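Local atomic coordinates of beta-lactamase Rm3 (Uncultured bacterium, PDB entry 5IQK), a protein that hydrolyses beta-lactam antibiotics as a zinc-dependent subclass B3 metallo-beta-lactamase, and so probably confers antibiotic resistance. Residues R171-A183 with L211-H223. Residues are numbered along the deposited sequence; the frame is centred on the assembly and turned at random.
Sequences RCLNMVYADSINA and LEKLPCDVLISAH. With ZN (zinc ion), chain D.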
loop_
_atom_site.group_PDB
_atom_site.type_symbol
_atom_site.label_atom_id
_atom_site.label_comp_id
_atom_site.label_asym_id
_atom_site.label_seq_id
_atom_site.Cartn_x
_atom_site.Cartn_y
_atom_site.Cartn_z
ATOM N N ARG A 171 -9.637 4.423 23.676
ATOM C CA ARG A 171 -10.363 4.186 22.425
ATOM C C ARG A 171 -9.455 3.556 21.366
ATOM O O ARG A 171 -8.391 4.091 21.044
ATOM C CB ARG A 171 -10.953 5.505 21.918
ATOM C CG ARG A 171 -11.658 5.445 20.575
ATOM C CD ARG A 171 -11.938 6.857 20.075
ATOM N NE ARG A 171 -12.683 6.880 18.821
ATOM C CZ ARG A 171 -12.685 7.903 17.972
ATOM N NH1 ARG A 171 -11.976 8.990 18.245
ATOM N NH2 ARG A 171 -13.386 7.839 16.845
ATOM N N CYS A 172 -9.882 2.410 20.840
ATOM C CA CYS A 172 -9.189 1.731 19.756
ATOM C C CYS A 172 -9.920 1.891 18.434
ATOM O O CYS A 172 -11.147 1.852 18.392
ATOM C CB CYS A 172 -9.008 0.246 20.074
ATOM S SG CYS A 172 -7.831 -0.047 21.457
ATOM N N LEU A 173 -9.175 2.075 17.355
ATOM C CA LEU A 173 -9.804 2.118 16.050
ATOM C C LEU A 173 -9.192 1.062 15.144
ATOM O O LEU A 173 -8.032 0.684 15.317
ATOM C CB LEU A 173 -9.664 3.503 15.424
ATOM C CG LEU A 173 -10.455 4.616 16.107
ATOM C CD1 LEU A 173 -10.272 5.915 15.353
ATOM C CD2 LEU A 173 -11.924 4.244 16.213
ATOM N N ASN A 174 -9.988 0.575 14.196
ATOM C CA ASN A 174 -9.504 -0.369 13.198
ATOM C C ASN A 174 -8.871 0.356 12.017
ATOM O O ASN A 174 -9.525 1.155 11.345
ATOM C CB ASN A 174 -10.639 -1.282 12.724
ATOM C CG ASN A 174 -11.247 -2.076 13.857
ATOM O OD1 ASN A 174 -10.530 -2.706 14.629
ATOM N ND2 ASN A 174 -12.571 -2.036 13.975
ATOM N N MET A 175 -7.592 0.079 11.788
ATOM C CA MET A 175 -6.841 0.719 10.721
ATOM C C MET A 175 -6.756 -0.216 9.535
ATOM O O MET A 175 -6.634 -1.431 9.687
ATOM C CB MET A 175 -5.436 1.091 11.178
ATOM C CG MET A 175 -5.376 1.657 12.590
ATOM S SD MET A 175 -6.275 3.206 12.791
ATOM C CE MET A 175 -5.134 4.336 11.995
ATOM N N VAL A 176 -6.825 0.360 8.346
ATOM C CA VAL A 176 -6.752 -0.421 7.122
ATOM C C VAL A 176 -5.807 0.262 6.150
ATOM O O VAL A 176 -5.969 1.446 5.860
ATOM C CB VAL A 176 -8.140 -0.586 6.461
ATOM C CG1 VAL A 176 -8.005 -1.364 5.136
ATOM C CG2 VAL A 176 -9.116 -1.310 7.404
ATOM N N TYR A 177 -4.824 -0.488 5.651
ATOM C CA TYR A 177 -4.010 -0.056 4.530
ATOM C C TYR A 177 -4.468 -0.887 3.345
ATOM O O TYR A 177 -4.191 -2.085 3.299
ATOM C CB TYR A 177 -2.512 -0.261 4.800
ATOM C CG TYR A 177 -1.597 0.361 3.758
ATOM C CD1 TYR A 177 -1.041 1.620 3.959
ATOM C CD2 TYR A 177 -1.299 -0.301 2.567
ATOM C CE1 TYR A 177 -0.205 2.197 3.019
ATOM C CE2 TYR A 177 -0.471 0.275 1.610
ATOM C CZ TYR A 177 0.076 1.518 1.847
ATOM O OH TYR A 177 0.902 2.086 0.910
ATOM N N ALA A 178 -5.203 -0.268 2.425
ATOM C CA ALA A 178 -5.788 -1.006 1.306
ATOM C C ALA A 178 -4.904 -0.919 0.084
ATOM O O ALA A 178 -4.489 0.163 -0.333
ATOM C CB ALA A 178 -7.176 -0.488 0.984
ATOM N N ASP A 179 -4.607 -2.076 -0.488
ATOM C CA ASP A 179 -3.847 -2.099 -1.714
ATOM C C ASP A 179 -4.665 -1.512 -2.860
ATOM O O ASP A 179 -5.895 -1.433 -2.793
ATOM C CB ASP A 179 -3.412 -3.524 -2.062
ATOM C CG ASP A 179 -2.345 -3.546 -3.142
ATOM O OD1 ASP A 179 -1.686 -2.488 -3.347
ATOM O OD2 ASP A 179 -2.178 -4.593 -3.785
ATOM N N SER A 180 -3.969 -1.104 -3.910
ATOM C CA SER A 180 -4.621 -0.765 -5.179
ATOM C C SER A 180 -5.494 -1.911 -5.643
ATOM O O SER A 180 -5.058 -3.056 -5.615
ATOM C CB SER A 180 -3.576 -0.469 -6.256
ATOM O OG SER A 180 -2.739 0.600 -5.868
ATOM N N ILE A 181 -6.717 -1.597 -6.069
ATOM C CA ILE A 181 -7.616 -2.575 -6.679
ATOM C C ILE A 181 -8.208 -2.006 -7.968
ATOM O O ILE A 181 -9.289 -2.416 -8.406
ATOM C CB ILE A 181 -8.750 -2.982 -5.719
ATOM C CG1 ILE A 181 -9.415 -1.743 -5.130
ATOM C CG2 ILE A 181 -8.203 -3.863 -4.604
ATOM C CD1 ILE A 181 -10.660 -2.043 -4.329
ATOM N N ASN A 182 -7.491 -1.060 -8.573
ATOM C CA ASN A 182 -7.959 -0.462 -9.809
ATOM C C ASN A 182 -7.497 -1.268 -11.024
ATOM O O ASN A 182 -6.319 -1.622 -11.151
ATOM C CB ASN A 182 -7.517 1.013 -9.906
ATOM C CG ASN A 182 -5.996 1.215 -9.820
ATOM O OD1 ASN A 182 -5.277 0.487 -9.130
ATOM N ND2 ASN A 182 -5.512 2.244 -10.512
ATOM N N ALA A 183 -8.452 -1.569 -11.901
ATOM C CA ALA A 183 -8.185 -2.326 -13.121
ATOM C C ALA A 183 -7.554 -1.435 -14.194
ATOM O O ALA A 183 -8.229 -0.984 -15.140
ATOM C CB ALA A 183 -9.474 -2.970 -13.645
ATOM N N LEU A 211 -12.422 -6.585 0.960
ATOM C CA LEU A 211 -12.196 -5.244 1.465
ATOM C C LEU A 211 -13.476 -4.611 1.990
ATOM O O LEU A 211 -13.445 -3.915 3.013
ATOM C CB LEU A 211 -11.561 -4.362 0.385
ATOM C CG LEU A 211 -10.053 -4.553 0.165
ATOM C CD1 LEU A 211 -9.597 -3.863 -1.109
ATOM C CD2 LEU A 211 -9.276 -4.002 1.368
ATOM N N GLU A 212 -14.606 -4.877 1.340
ATOM C CA GLU A 212 -15.825 -4.161 1.705
ATOM C C GLU A 212 -16.406 -4.608 3.046
ATOM O O GLU A 212 -17.217 -3.893 3.634
ATOM C CB GLU A 212 -16.898 -4.311 0.621
ATOM C CG GLU A 212 -17.567 -5.675 0.588
ATOM C CD GLU A 212 -18.490 -5.836 -0.609
ATOM O OE1 GLU A 212 -18.703 -4.836 -1.326
ATOM O OE2 GLU A 212 -18.998 -6.957 -0.830
ATOM N N LYS A 213 -15.975 -5.756 3.560
ATOM C CA LYS A 213 -16.503 -6.177 4.847
ATOM C C LYS A 213 -15.458 -6.184 5.963
ATOM O O LYS A 213 -15.737 -6.653 7.066
ATOM C CB LYS A 213 -17.163 -7.555 4.744
ATOM C CG LYS A 213 -16.285 -8.685 4.264
ATOM C CD LYS A 213 -17.122 -9.942 4.036
ATOM C CE LYS A 213 -16.278 -11.098 3.510
ATOM N NZ LYS A 213 -15.143 -11.439 4.415
ATOM N N LEU A 214 -14.282 -5.625 5.699
ATOM C CA LEU A 214 -13.297 -5.390 6.756
ATOM C C LEU A 214 -13.779 -4.349 7.752
ATOM O O LEU A 214 -14.316 -3.320 7.351
ATOM C CB LEU A 214 -11.966 -4.908 6.173
ATOM C CG LEU A 214 -10.960 -5.856 5.540
ATOM C CD1 LEU A 214 -9.728 -5.056 5.186
ATOM C CD2 LEU A 214 -10.603 -6.957 6.519
ATOM N N PRO A 215 -13.556 -4.596 9.061
ATOM C CA PRO A 215 -13.692 -3.514 10.043
ATOM C C PRO A 215 -12.794 -2.370 9.599
ATOM O O PRO A 215 -11.625 -2.609 9.292
ATOM C CB PRO A 215 -13.212 -4.149 11.352
ATOM C CG PRO A 215 -13.413 -5.637 11.135
ATOM C CD PRO A 215 -13.121 -5.858 9.677
ATOM N N CYS A 216 -13.334 -1.161 9.498
ATOM C CA CYS A 216 -12.624 -0.110 8.783
ATOM C C CYS A 216 -12.875 1.293 9.324
ATOM O O CYS A 216 -13.666 2.038 8.758
ATOM C CB CYS A 216 -13.019 -0.174 7.306
ATOM S SG CYS A 216 -12.108 0.909 6.186
ATOM N N ASP A 217 -12.194 1.663 10.402
ATOM C CA ASP A 217 -12.339 3.017 10.945
ATOM C C ASP A 217 -11.459 4.061 10.256
ATOM O O ASP A 217 -11.923 5.164 9.960
ATOM C CB ASP A 217 -12.049 3.021 12.444
ATOM C CG ASP A 217 -13.062 2.225 13.221
ATOM O OD1 ASP A 217 -14.268 2.373 12.925
ATOM O OD2 ASP A 217 -12.654 1.451 14.115
ATOM N N VAL A 218 -10.183 3.741 10.054
ATOM C CA VAL A 218 -9.282 4.642 9.343
ATOM C C VAL A 218 -8.628 3.956 8.141
ATOM O O VAL A 218 -7.864 2.991 8.279
ATOM C CB VAL A 218 -8.172 5.214 10.266
ATOM C CG1 VAL A 218 -7.257 6.150 9.474
ATOM C CG2 VAL A 218 -8.778 5.949 11.469
ATOM N N LEU A 219 -8.932 4.479 6.961
ATOM C CA LEU A 219 -8.414 3.933 5.715
ATOM C C LEU A 219 -7.270 4.763 5.147
ATOM O O LEU A 219 -7.369 5.984 5.021
ATOM C CB LEU A 219 -9.538 3.825 4.680
ATOM C CG LEU A 219 -9.121 3.423 3.259
ATOM C CD1 LEU A 219 -8.558 2.000 3.287
ATOM C CD2 LEU A 219 -10.283 3.530 2.272
ATOM N N ILE A 220 -6.183 4.076 4.799
ATOM C CA ILE A 220 -5.151 4.641 3.943
ATOM C C ILE A 220 -5.019 3.753 2.697
ATOM O O ILE A 220 -4.745 2.555 2.808
ATOM C CB ILE A 220 -3.787 4.745 4.640
ATOM C CG1 ILE A 220 -3.896 5.514 5.964
ATOM C CG2 ILE A 220 -2.776 5.414 3.713
ATOM C CD1 ILE A 220 -4.079 4.610 7.172
ATOM N N SER A 221 -5.232 4.325 1.520
ATOM C CA SER A 221 -5.049 3.566 0.274
ATOM C C SER A 221 -3.629 3.737 -0.267
ATOM O O SER A 221 -3.020 4.794 -0.100
ATOM C CB SER A 221 -6.068 4.005 -0.785
ATOM O OG SER A 221 -6.077 5.417 -0.887
ATOM N N ALA A 222 -3.124 2.702 -0.936
ATOM C CA ALA A 222 -1.758 2.690 -1.457
ATOM C C ALA A 222 -1.475 3.937 -2.298
ATOM O O ALA A 222 -0.390 4.517 -2.213
ATOM C CB ALA A 222 -1.517 1.416 -2.274
ATOM N N HIS A 223 -2.459 4.356 -3.090
ATOM C CA HIS A 223 -2.421 5.691 -3.701
ATOM C C HIS A 223 -3.370 6.566 -2.885
ATOM O O HIS A 223 -4.582 6.348 -2.921
ATOM C CB HIS A 223 -2.830 5.637 -5.190
ATOM C CG HIS A 223 -1.790 5.035 -6.082
ATOM N ND1 HIS A 223 -1.013 5.785 -6.942
ATOM C CD2 HIS A 223 -1.406 3.749 -6.255
ATOM C CE1 HIS A 223 -0.181 4.990 -7.588
ATOM N NE2 HIS A 223 -0.412 3.745 -7.202
HETATM ZN ZN ZN D . 0.780 2.131 -7.498
HETATM O O HOH W 1 -1.158 0.814 -7.904
HETATM O O HOH W 2 0.804 0.849 -9.170
#
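Val176 and Leu219 sit abreast on two parallel strands, 171-178 and 218-221, whose axes run 4.7 Å apart at 18°. They are the two strands of a beta-alpha-beta unit whose connecting helix is 200-212, in one of the two sheets of the metallo-beta-lactamase fold. The ladder alternates regularly: Val176 N gives to Val218 O, Val176 O takes Ile220 N at 2.8 Å in a nearly straight bond, Ala178 N gives to Ile220 O, and Ala178 O receives Ala222 N. Where the second strand enters, Asn174 O is gripped twice, by the N-H groups of Asp217 and Val218. Asp217 returns the bond: its OD2 takes Asn174 N at 2.8 Å, met on the anti side of the carboxylate and almost linear (178°). A carboxylate oxygen thus takes the place of a backbone acceptor one step ahead of strand 218-221.

On the sheet face of Met175, Tyr177, Val218 and Ile220, the methionine bends at chi2 and chi3, which lays CE 3.6 Å from Val218 CB. Tyr177 CG stands anti to its backbone N (chi1 -171°), carrying one ring face over Ile220 O; its OH passes Ala222 CA and hydrogen-bonds to Asp46 OD2. On the other face, Leu219 CD1 reaches 3.7 Å from Ala178 CB and also touches Val176 CG1, while alongside, Leu211 of the connecting helix meets Ile181 CG2 through CD1.

Beyond the strands both segments arrive at the active site. Asp179 OD1 hydrogen-bonds to ND1 of zinc ligand His77, while His223 shares a second zinc with Asp81 and His82. Ser180 OG lies at the edge of the His223 ring, 3.4 Å from CD2. The same OG hydrogen-bonds to water 1, itself 2.4 Å from the zinc that His223 NE2 binds.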